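Local coordinates for hydrogenase (NiFe) small subunit HydA (Allochromatium vinosum, PDB 3MYR), which probably carries electrons through its iron-sulfur clusters as the small subunit of a hydrogen-activating [NiFe] hydrogenase, at residues P222-A227 against C250-F255. Residues are numbered along the deposited sequence; the frame is centred on the assembly and turned at random.
With F3S (Fe3-s4 cluster), chain K.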
ATOM      1  N   PRO A 222      -7.185 -17.424  22.064  1.00 18.28           N
ATOM      2  CA  PRO A 222      -8.325 -18.113  22.692  1.00 16.87           C
ATOM      3  C   PRO A 222      -9.731 -17.640  22.319  1.00 18.22           C
ATOM      4  O   PRO A 222     -10.632 -18.453  22.408  1.00 16.49           O
ATOM      5  CB  PRO A 222      -8.092 -17.978  24.203  1.00 18.88           C
ATOM      6  CG  PRO A 222      -6.491 -17.823  24.333  1.00 16.15           C
ATOM      7  CD  PRO A 222      -6.084 -17.109  23.033  1.00 17.62           C
ATOM      8  N   THR A 223      -9.903 -16.392  21.852  1.00 18.02           N
ATOM      9  CA  THR A 223     -11.231 -15.828  21.539  1.00 18.87           C
ATOM     10  C   THR A 223     -11.263 -15.408  20.060  1.00 19.46           C
ATOM     11  O   THR A 223     -12.186 -14.736  19.649  1.00 19.94           O
ATOM     12  CB  THR A 223     -11.557 -14.573  22.387  1.00 20.49           C
ATOM     13  OG1 THR A 223     -10.519 -13.589  22.210  1.00 18.60           O
ATOM     14  CG2 THR A 223     -11.719 -14.959  23.920  1.00 20.11           C
ATOM     15  N   THR A 224     -10.312 -15.888  19.255  1.00 15.72           N
ATOM     16  CA  THR A 224     -10.245 -15.510  17.845  1.00 16.16           C
ATOM     17  C   THR A 224     -10.531 -16.658  16.906  1.00 18.03           C
ATOM     18  O   THR A 224      -9.880 -17.727  17.003  1.00 16.62           O
ATOM     19  CB  THR A 224      -8.839 -14.904  17.534  1.00 15.79           C
ATOM     20  OG1 THR A 224      -8.644 -13.796  18.460  1.00 15.05           O
ATOM     21  CG2 THR A 224      -8.816 -14.355  16.088  1.00 11.41           C
ATOM     22  N   TYR A 225     -11.427 -16.405  15.940  1.00 17.28           N
ATOM     23  CA  TYR A 225     -11.862 -17.451  15.007  1.00 17.06           C
ATOM     24  C   TYR A 225     -11.321 -17.161  13.600  1.00 16.54           C
ATOM     25  O   TYR A 225     -11.597 -16.080  13.069  1.00 14.94           O
ATOM     26  CB  TYR A 225     -13.435 -17.580  15.017  1.00 16.86           C
ATOM     27  CG  TYR A 225     -13.928 -18.287  16.290  1.00 18.19           C
ATOM     28  CD1 TYR A 225     -14.238 -19.667  16.302  1.00 20.72           C
ATOM     29  CD2 TYR A 225     -13.944 -17.609  17.494  1.00 20.02           C
ATOM     30  CE1 TYR A 225     -14.616 -20.321  17.530  1.00 17.83           C
ATOM     31  CE2 TYR A 225     -14.358 -18.219  18.685  1.00 22.43           C
ATOM     32  CZ  TYR A 225     -14.631 -19.581  18.697  1.00 24.11           C
ATOM     33  OH  TYR A 225     -14.968 -20.138  19.910  1.00 25.16           O
ATOM     34  N   ASN A 226     -10.448 -18.034  13.062  1.00 13.94           N
ATOM     35  CA  ASN A 226      -9.785 -17.773  11.747  1.00 14.99           C
ATOM     36  C   ASN A 226      -9.079 -19.061  11.408  1.00 14.97           C
ATOM     37  O   ASN A 226      -9.049 -19.951  12.257  1.00 15.59           O
ATOM     38  CB  ASN A 226      -8.800 -16.590  11.794  1.00 15.85           C
ATOM     39  CG  ASN A 226      -8.645 -15.906  10.418  1.00 16.53           C
ATOM     40  OD1 ASN A 226      -8.966 -16.504   9.436  1.00 16.37           O
ATOM     41  ND2 ASN A 226      -8.236 -14.622  10.368  1.00 15.71           N
ATOM     42  N   ALA A 227      -8.549 -19.187  10.180  1.00 15.08           N
ATOM     43  CA  ALA A 227      -7.959 -20.444   9.690  1.00 14.83           C
ATOM     44  C   ALA A 227      -6.423 -20.396   9.730  1.00 14.22           C
ATOM     45  O   ALA A 227      -5.766 -21.259   9.131  1.00 16.46           O
ATOM     46  CB  ALA A 227      -8.396 -20.714   8.216  1.00 11.27           C
ATOM     47  N   CYS A 250      -7.394 -10.412  14.938  1.00 17.52           N
ATOM     48  CA  CYS A 250      -7.738  -9.404  13.915  1.00 17.96           C
ATOM     49  C   CYS A 250      -9.005  -9.741  13.082  1.00 19.02           C
ATOM     50  O   CYS A 250      -9.504  -8.877  12.356  1.00 18.35           O
ATOM     51  CB  CYS A 250      -6.579  -9.041  12.996  1.00 15.47           C
ATOM     52  SG  CYS A 250      -6.304 -10.366  11.743  1.00 17.17           S
ATOM     53  N   SER A 251      -9.594 -10.925  13.277  1.00 19.32           N
ATOM     54  CA  SER A 251     -10.865 -11.263  12.600  1.00 17.52           C
ATOM     55  C   SER A 251     -12.081 -11.110  13.514  1.00 16.86           C
ATOM     56  O   SER A 251     -13.185 -11.471  13.120  1.00 18.33           O
ATOM     57  CB  SER A 251     -10.794 -12.730  12.131  1.00 17.34           C
ATOM     58  OG  SER A 251     -10.500 -13.573  13.258  1.00 17.57           O
ATOM     59  N   GLU A 252     -11.907 -10.574  14.735  1.00 17.61           N
ATOM     60  CA  GLU A 252     -13.030 -10.447  15.687  1.00 17.20           C
ATOM     61  C   GLU A 252     -13.569  -9.044  15.699  1.00 17.21           C
ATOM     62  O   GLU A 252     -12.798  -8.091  15.655  1.00 18.79           O
ATOM     63  CB  GLU A 252     -12.555 -10.823  17.132  1.00 16.80           C
ATOM     64  CG  GLU A 252     -12.205 -12.306  17.242  1.00 18.50           C
ATOM     65  CD  GLU A 252     -13.408 -13.221  16.862  1.00 25.71           C
ATOM     66  OE1 GLU A 252     -14.532 -12.943  17.358  1.00 27.06           O
ATOM     67  OE2 GLU A 252     -13.237 -14.269  16.180  1.00 19.77           O
ATOM     68  N   PRO A 253     -14.895  -8.894  15.900  1.00 18.31           N
ATOM     69  CA  PRO A 253     -15.446  -7.524  16.022  1.00 18.42           C
ATOM     70  C   PRO A 253     -14.741  -6.697  17.119  1.00 18.23           C
ATOM     71  O   PRO A 253     -14.504  -7.234  18.217  1.00 17.42           O
ATOM     72  CB  PRO A 253     -16.870  -7.771  16.511  1.00 19.36           C
ATOM     73  CG  PRO A 253     -17.253  -9.196  15.979  1.00 19.38           C
ATOM     74  CD  PRO A 253     -15.916  -9.954  16.067  1.00 17.01           C
ATOM     75  N   GLN A 254     -14.536  -5.394  16.888  1.00 17.49           N
ATOM     76  CA  GLN A 254     -13.878  -4.567  17.909  1.00 18.35           C
ATOM     77  C   GLN A 254     -12.554  -5.066  18.465  1.00 18.95           C
ATOM     78  O   GLN A 254     -12.237  -4.814  19.620  1.00 18.67           O
ATOM     79  CB  GLN A 254     -14.865  -4.260  19.077  1.00 22.28           C
ATOM     80  CG  GLN A 254     -16.019  -3.241  18.660  1.00 25.23           C
ATOM     81  CD  GLN A 254     -17.136  -3.990  17.900  1.00 32.52           C
ATOM     82  OE1 GLN A 254     -17.621  -5.024  18.385  1.00 30.10           O
ATOM     83  NE2 GLN A 254     -17.461  -3.554  16.701  1.00 26.80           N
ATOM     84  N   PHE A 255     -11.737  -5.759  17.678  1.00 17.77           N
ATOM     85  CA  PHE A 255     -10.526  -6.305  18.258  1.00 17.55           C
ATOM     86  C   PHE A 255      -9.547  -5.195  18.617  1.00 18.86           C
ATOM     87  O   PHE A 255      -8.713  -5.393  19.473  1.00 17.02           O
ATOM     88  CB  PHE A 255      -9.856  -7.348  17.330  1.00 17.13           C
ATOM     89  CG  PHE A 255      -9.118  -6.740  16.152  1.00 18.49           C
ATOM     90  CD1 PHE A 255      -7.718  -6.542  16.229  1.00 17.83           C
ATOM     91  CD2 PHE A 255      -9.787  -6.483  14.944  1.00 15.66           C
ATOM     92  CE1 PHE A 255      -7.023  -6.028  15.137  1.00 19.12           C
ATOM     93  CE2 PHE A 255      -9.092  -5.991  13.799  1.00 16.14           C
ATOM     94  CZ  PHE A 255      -7.705  -5.792  13.883  1.00 13.36           C
TER
HETATM   95 FE1  F3S K2003      -4.548 -13.719  14.671  1.00 14.38          FE
HETATM   96 FE3  F3S K2003      -5.182 -12.219  12.536  1.00 14.50          FE
HETATM   97 FE4  F3S K2003      -4.653 -14.743  12.170  1.00 13.78          FE
HETATM   98  S1  F3S K2003      -3.892 -11.571  14.271  1.00 16.43           S
HETATM   99  S2  F3S K2003      -3.255 -15.297  13.743  1.00 12.66           S
HETATM  100  S3  F3S K2003      -6.382 -13.951  13.367  1.00 14.26           S
HETATM  101  S4  F3S K2003      -4.074 -13.123  10.840  1.00 12.85           S
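The Tyr225 ring meets the Glu252 carboxylate at its edge: OE2 of Glu252 lies near the ring plane, 3.7 Å from Tyr225 CD2, and the two planes are turned 64° apart. Within 250-255 the Phe255 ring takes CA of Cys250 over the centre of one face. The amide of Asn226 lies beside Ser251, its ND2 3.6 Å from Ser251 CB and likewise close to the cluster sulfur S3. The Glu252 chain is bent at chi2, and its OE2 accepts a hydrogen bond from Tyr225 N at 2.8 Å, met on the anti side and 28° out of the carboxylate plane. Arg175 forms a salt bridge to the same oxygen, which probably steadies its negative charge. An alanine in place of Glu252 would probably leave the Tyr225 N-H and Arg175 without this shared acceptor. In this C-terminal, cluster-binding part of the [NiFe] hydrogenase small subunit, both irregular loops line the [3Fe-4S] site: Cys250 SG ligates the cluster iron FE3 at 2.3 Å, with Cys228 and Cys247 completing the cysteine set. Ser251 OG, set between backbone N and carbonyl carbon (chi1 56°), donates to Tyr225 O at 2.7 Å from above the carbonyl plane. Ser251 OG also packs 3.4 Å from Thr224 CG2, a methyl that also faces S3, while Thr224 OG1 hydrogen-bonds to Lys220 O.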